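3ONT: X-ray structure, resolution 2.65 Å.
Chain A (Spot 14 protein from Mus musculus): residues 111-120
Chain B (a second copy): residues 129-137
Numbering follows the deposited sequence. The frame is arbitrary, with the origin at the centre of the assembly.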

ATOM      1  N   GLU A 111     -17.695  -5.218   9.571  1.00 91.46           N
ATOM      2  CA  GLU A 111     -16.838  -4.656   8.536  1.00 88.79           C
ATOM      3  C   GLU A 111     -15.592  -4.010   9.136  1.00 83.59           C
ATOM      4  O   GLU A 111     -14.514  -4.090   8.566  1.00 82.69           O
ATOM      5  N   GLU A 112     -15.753  -3.394  10.301  1.00 51.72           N
ATOM      6  CA  GLU A 112     -14.649  -2.833  11.075  1.00 74.51           C
ATOM      7  C   GLU A 112     -13.554  -3.867  11.424  1.00 70.78           C
ATOM      8  O   GLU A 112     -12.372  -3.539  11.413  1.00 71.08           O
ATOM      9  N   LEU A 113     -13.924  -5.111  11.697  1.00 40.37           N
ATOM     10  CA  LEU A 113     -12.922  -6.131  12.021  1.00 64.51           C
ATOM     11  C   LEU A 113     -12.356  -6.856  10.799  1.00 63.44           C
ATOM     12  O   LEU A 113     -11.312  -7.508  10.879  1.00 63.78           O
ATOM     13  N   ASP A 114     -13.032  -6.749   9.662  1.00 61.61           N
ATOM     14  CA  ASP A 114     -12.456  -7.270   8.429  1.00 60.93           C
ATOM     15  C   ASP A 114     -11.319  -6.379   7.935  1.00 58.24           C
ATOM     16  O   ASP A 114     -10.586  -6.760   7.026  1.00 57.08           O
ATOM     17  N   LEU A 115     -11.159  -5.218   8.571  1.00 30.67           N
ATOM     18  CA  LEU A 115     -10.169  -4.234   8.149  1.00 56.11           C
ATOM     19  C   LEU A 115      -8.738  -4.745   8.157  1.00 56.00           C
ATOM     20  O   LEU A 115      -7.968  -4.403   7.265  1.00 56.65           O
ATOM     21  N   GLU A 116      -8.372  -5.560   9.141  1.00 55.81           N
ATOM     22  CA  GLU A 116      -7.014  -6.120   9.168  1.00 56.11           C
ATOM     23  C   GLU A 116      -6.763  -7.023   7.949  1.00 55.31           C
ATOM     24  O   GLU A 116      -5.694  -6.953   7.328  1.00 56.18           O
ATOM     25  N   ALA A 117      -7.753  -7.844   7.605  1.00 26.03           N
ATOM     26  CA  ALA A 117      -7.665  -8.761   6.468  1.00 53.92           C
ATOM     27  C   ALA A 117      -7.611  -7.999   5.142  1.00 53.42           C
ATOM     28  O   ALA A 117      -6.814  -8.324   4.266  1.00 53.05           O
ATOM     29  N   GLN A 118      -8.467  -6.991   5.017  1.00 53.57           N
ATOM     30  CA  GLN A 118      -8.493  -6.112   3.859  1.00 55.33           C
ATOM     31  C   GLN A 118      -7.157  -5.379   3.710  1.00 54.86           C
ATOM     32  O   GLN A 118      -6.557  -5.394   2.633  1.00 55.59           O
ATOM     33  N   PHE A 119      -6.677  -4.797   4.807  1.00 54.07           N
ATOM     34  CA  PHE A 119      -5.405  -4.098   4.832  1.00 53.94           C
ATOM     35  C   PHE A 119      -4.340  -5.026   4.297  1.00 55.46           C
ATOM     36  O   PHE A 119      -3.586  -4.673   3.387  1.00 56.49           O
ATOM     37  N   HIS A 120      -4.294  -6.229   4.855  1.00 57.40           N
ATOM     38  CA  HIS A 120      -3.307  -7.209   4.456  1.00 58.50           C
ATOM     39  C   HIS A 120      -3.428  -7.530   2.966  1.00 56.26           C
ATOM     40  O   HIS A 120      -2.423  -7.583   2.261  1.00 55.85           O
TER
ATOM     41  N   ILE B 129      -7.872   3.093   4.812  1.00 59.31           N
ATOM     42  CA  ILE B 129      -7.924   2.294   6.020  1.00 57.49           C
ATOM     43  C   ILE B 129      -7.115   2.976   7.149  1.00 58.22           C
ATOM     44  O   ILE B 129      -7.666   3.257   8.221  1.00 59.05           O
ATOM     45  N   LEU B 130      -5.843   3.286   6.894  1.00 57.67           N
ATOM     46  CA  LEU B 130      -4.987   3.883   7.925  1.00 57.64           C
ATOM     47  C   LEU B 130      -5.540   5.225   8.445  1.00 60.10           C
ATOM     48  O   LEU B 130      -5.419   5.534   9.628  1.00 60.27           O
ATOM     49  N   THR B 131      -6.146   6.014   7.558  1.00 61.93           N
ATOM     50  CA  THR B 131      -6.724   7.303   7.942  1.00 63.93           C
ATOM     51  C   THR B 131      -7.904   7.089   8.884  1.00 63.29           C
ATOM     52  O   THR B 131      -8.029   7.757   9.915  1.00 64.58           O
ATOM     53  N   HIS B 132      -8.771   6.156   8.511  1.00 61.57           N
ATOM     54  CA  HIS B 132      -9.902   5.779   9.338  1.00 61.06           C
ATOM     55  C   HIS B 132      -9.395   5.279  10.711  1.00 58.76           C
ATOM     56  O   HIS B 132      -9.798   5.808  11.748  1.00 59.22           O
ATOM     57  N   LEU B 133      -8.476   4.309  10.698  1.00 55.01           N
ATOM     58  CA  LEU B 133      -7.988   3.692  11.913  1.00 53.90           C
ATOM     59  C   LEU B 133      -7.194   4.644  12.827  1.00 56.36           C
ATOM     60  O   LEU B 133      -7.241   4.507  14.062  1.00 57.39           O
ATOM     61  N   THR B 134      -6.481   5.595  12.225  1.00 57.29           N
ATOM     62  CA  THR B 134      -5.810   6.656  12.953  1.00 58.79           C
ATOM     63  C   THR B 134      -6.822   7.426  13.795  1.00 61.18           C
ATOM     64  O   THR B 134      -6.570   7.703  14.968  1.00 62.66           O
ATOM     65  N   ARG B 135      -7.966   7.762  13.205  1.00 63.18           N
ATOM     66  CA  ARG B 135      -9.041   8.427  13.951  1.00 65.23           C
ATOM     67  C   ARG B 135      -9.589   7.515  15.058  1.00 62.51           C
ATOM     68  O   ARG B 135      -9.850   7.975  16.167  1.00 62.63           O
ATOM     69  N   LYS B 136      -9.752   6.228  14.760  1.00 59.86           N
ATOM     70  CA  LYS B 136     -10.361   5.301  15.718  1.00 59.44           C
ATOM     71  C   LYS B 136      -9.431   5.037  16.913  1.00 57.79           C
ATOM     72  O   LYS B 136      -9.872   5.101  18.058  1.00 57.70           O
ATOM     73  N   ALA B 137      -8.148   4.784  16.641  1.00 56.15           N
ATOM     74  CA  ALA B 137      -7.122   4.749  17.679  1.00 55.26           C
ATOM     75  C   ALA B 137      -7.156   5.996  18.577  1.00 57.53           C
ATOM     76  O   ALA B 137      -7.030   5.885  19.804  1.00 58.58           O
TER

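A single imidazole nitrogen serving both oxygens of a carboxylate is the most distinctive feature of this contact between two copies of Spot 14 protein. NE2 of His B132 donates to OE2 of Glu A112 at 2.8 Å and to OE1 of the same residue at 3.2 Å. The longer bond is the straighter, with an N-H...acceptor angle of 161° against 133°, so the N-H of NE2 is bifurcated between the two oxygens, the shorter bond being the more bent. The pair illustrates a general principle: a polar clasp can sit directly beside an apolar seam when a long side chain brings its charged end to the partner.

Glu A112 does this through its rotamer. Its CA-to-CB bond points sideways, but chi1 t followed by chi2 p leaves the carboxylate closer to chain B than the start of the side chain suggests. His B132, by contrast, points toward chain A from the start, with chi1 t, and presents the edge of its ring to OE2. The aliphatic part of Lys B136 packs nearby, its CD 3.4 Å from OE2 of Glu A112. OE2 has a further hydrogen-bond partner elsewhere in the structure.

Leu A115 joins the clasp to the hydrophobic seam. It points toward chain B in the m,t rotamer, and its CD1 lies 3.8 Å from CD2 of His B132, again at the ring edge, and 3.7 Å from CD2 of Leu B133. Its other methyl, CD2, rests 4.1 Å from CG1 of Ile B129. Leu B133 starts sideways, yet its m,t conformation brings its end nearer to chain A.

Ile B129 has the largest covered area of any residue in the two stretches. Also m,t and directed toward chain A, it extends its CD1 to within 4.0 Å of the backbone N of Phe A119 and 4.3 Å of CB of Gln A118. That nitrogen is already bonded to O of Leu A115 within its own helix, so the methyl packs against a satisfied amide. The CA-to-CB bond of Phe A119 points toward chain B, and chi1 is t; its CE1 meets CD2 of Leu B130 at 3.7 Å, while its CD1 lies 4.4 Å from CG2 of Ile B129. Both methyls approach the ring obliquely. Leu B130, sideways at CB, reaches the ring through another m,t rotamer.

The helices run roughly antiparallel, at 146°, with axes no closer than 11.5 Å. Side chains bridge that gap, and Glu A116, directed away, takes no part.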

ATOM      1  CB  GLU A 111     -17.616  -3.684   7.635  1.00 92.04           C
ATOM      2  CG  GLU A 111     -18.074  -4.339   6.316  1.00 96.94           C
ATOM      3  CD  GLU A 111     -19.569  -4.140   6.007  1.00101.78           C
ATOM      4  OE1 GLU A 111     -20.284  -3.511   6.826  1.00103.56           O
ATOM      5  OE2 GLU A 111     -20.031  -4.621   4.942  1.00104.76           O
ATOM      6  CB  GLU A 112     -15.200  -2.160  12.334  1.00 75.13           C
ATOM      7  CG  GLU A 112     -14.287  -1.122  12.985  1.00 76.73           C
ATOM      8  CD  GLU A 112     -14.149   0.191  12.195  1.00 77.49           C
ATOM      9  OE1 GLU A 112     -15.078   0.562  11.446  1.00 77.96           O
ATOM     10  OE2 GLU A 112     -13.106   0.857  12.348  1.00 77.07           O
ATOM     11  CB  LEU A 113     -13.467  -7.130  13.041  1.00 65.16           C
ATOM     12  CG  LEU A 113     -13.910  -6.540  14.395  1.00 65.85           C
ATOM     13  CD1 LEU A 113     -14.828  -7.522  15.132  1.00 67.15           C
ATOM     14  CD2 LEU A 113     -12.746  -6.101  15.299  1.00 64.95           C
ATOM     15  CB  ASP A 114     -13.516  -7.426   7.353  1.00 62.77           C
ATOM     16  CG  ASP A 114     -14.439  -8.593   7.613  1.00 66.58           C
ATOM     17  OD1 ASP A 114     -15.428  -8.729   6.854  1.00 69.39           O
ATOM     18  OD2 ASP A 114     -14.186  -9.376   8.567  1.00 66.62           O
ATOM     19  CB  LEU A 115     -10.297  -2.925   8.931  1.00 56.19           C
ATOM     20  CG  LEU A 115     -11.429  -1.977   8.498  1.00 56.81           C
ATOM     21  CD1 LEU A 115     -11.184  -0.579   9.017  1.00 57.58           C
ATOM     22  CD2 LEU A 115     -11.575  -1.908   6.997  1.00 56.40           C
ATOM     23  CB  GLU A 116      -6.721  -6.859  10.486  1.00 58.00           C
ATOM     24  CG  GLU A 116      -5.335  -7.508  10.556  1.00 61.03           C
ATOM     25  CD  GLU A 116      -4.980  -8.114  11.931  1.00 65.29           C
ATOM     26  OE1 GLU A 116      -5.879  -8.332  12.783  1.00 65.75           O
ATOM     27  OE2 GLU A 116      -3.774  -8.381  12.153  1.00 67.71           O
ATOM     28  CB  ALA A 117      -8.833  -9.703   6.478  1.00 53.72           C
ATOM     29  CB  GLN A 118      -9.675  -5.139   3.950  1.00 55.57           C
ATOM     30  CG  GLN A 118     -11.023  -5.855   3.793  1.00 58.82           C
ATOM     31  CD  GLN A 118     -12.249  -4.950   4.035  1.00 61.33           C
ATOM     32  OE1 GLN A 118     -12.185  -3.714   3.905  1.00 61.46           O
ATOM     33  NE2 GLN A 118     -13.381  -5.578   4.373  1.00 63.64           N
ATOM     34  CB  PHE A 119      -5.068  -3.658   6.261  1.00 54.22           C
ATOM     35  CG  PHE A 119      -3.675  -3.118   6.427  1.00 55.31           C
ATOM     36  CD1 PHE A 119      -3.368  -1.803   6.053  1.00 56.27           C
ATOM     37  CD2 PHE A 119      -2.672  -3.900   6.994  1.00 57.29           C
ATOM     38  CE1 PHE A 119      -2.060  -1.274   6.213  1.00 57.53           C
ATOM     39  CE2 PHE A 119      -1.358  -3.387   7.163  1.00 59.28           C
ATOM     40  CZ  PHE A 119      -1.058  -2.074   6.766  1.00 58.48           C
ATOM     41  CB  HIS A 120      -3.431  -8.467   5.307  1.00 63.06           C
ATOM     42  CG  HIS A 120      -2.278  -9.405   5.147  1.00 70.13           C
ATOM     43  ND1 HIS A 120      -2.381 -10.604   4.471  1.00 73.07           N
ATOM     44  CD2 HIS A 120      -0.985  -9.308   5.549  1.00 73.65           C
ATOM     45  CE1 HIS A 120      -1.203 -11.209   4.474  1.00 77.82           C
ATOM     46  NE2 HIS A 120      -0.337 -10.445   5.119  1.00 77.05           N
TER
ATOM     47  CB  ILE B 129      -7.506   0.837   5.768  1.00 54.66           C
ATOM     48  CG1 ILE B 129      -8.637   0.087   5.037  1.00 53.34           C
ATOM     49  CG2 ILE B 129      -7.152   0.161   7.086  1.00 53.31           C
ATOM     50  CD1 ILE B 129      -8.155  -1.093   4.223  1.00 49.34           C
ATOM     51  CB  LEU B 130      -3.554   4.050   7.422  1.00 56.72           C
ATOM     52  CG  LEU B 130      -2.799   2.779   7.023  1.00 55.41           C
ATOM     53  CD1 LEU B 130      -1.409   3.098   6.600  1.00 54.87           C
ATOM     54  CD2 LEU B 130      -2.753   1.801   8.168  1.00 54.75           C
ATOM     55  CB  THR B 131      -7.170   8.092   6.696  1.00 66.24           C
ATOM     56  OG1 THR B 131      -6.033   8.769   6.156  1.00 68.56           O
ATOM     57  CG2 THR B 131      -8.253   9.122   7.036  1.00 69.12           C
ATOM     58  CB  HIS B 132     -10.722   4.711   8.608  1.00 61.18           C
ATOM     59  CG  HIS B 132     -11.879   4.194   9.395  1.00 62.30           C
ATOM     60  ND1 HIS B 132     -12.966   4.977   9.722  1.00 66.00           N
ATOM     61  CD2 HIS B 132     -12.123   2.970   9.916  1.00 61.19           C
ATOM     62  CE1 HIS B 132     -13.830   4.260  10.419  1.00 65.76           C
ATOM     63  NE2 HIS B 132     -13.343   3.038  10.550  1.00 63.99           N
ATOM     64  CB  LEU B 133      -7.171   2.450  11.588  1.00 50.73           C
ATOM     65  CG  LEU B 133      -7.945   1.274  10.984  1.00 49.64           C
ATOM     66  CD1 LEU B 133      -7.007   0.100  10.789  1.00 48.42           C
ATOM     67  CD2 LEU B 133      -9.158   0.859  11.811  1.00 48.93           C
ATOM     68  CB  THR B 134      -5.044   7.622  11.994  1.00 60.46           C
ATOM     69  OG1 THR B 134      -3.993   6.904  11.336  1.00 57.98           O
ATOM     70  CG2 THR B 134      -4.442   8.801  12.751  1.00 61.21           C
ATOM     71  CB  ARG B 135     -10.177   8.857  13.020  1.00 68.42           C
ATOM     72  CG  ARG B 135     -10.998  10.026  13.550  1.00 75.55           C
ATOM     73  CD  ARG B 135     -12.516   9.765  13.499  1.00 80.02           C
ATOM     74  NE  ARG B 135     -12.964   9.108  12.260  1.00 82.22           N
ATOM     75  CZ  ARG B 135     -14.029   8.305  12.170  1.00 83.52           C
ATOM     76  NH1 ARG B 135     -14.770   8.034  13.245  1.00 84.06           N
ATOM     77  NH2 ARG B 135     -14.347   7.756  10.999  1.00 84.80           N
ATOM     78  CB  LYS B 136     -10.773   4.003  15.039  1.00 59.03           C
ATOM     79  CG  LYS B 136     -11.553   4.212  13.748  1.00 61.71           C
ATOM     80  CD  LYS B 136     -13.010   3.836  13.879  1.00 65.11           C
ATOM     81  CE  LYS B 136     -13.783   4.842  14.683  1.00 68.39           C
ATOM     82  NZ  LYS B 136     -14.942   4.185  15.353  1.00 71.71           N
ATOM     83  CB  ALA B 137      -5.743   4.547  17.069  1.00 54.52           C
TER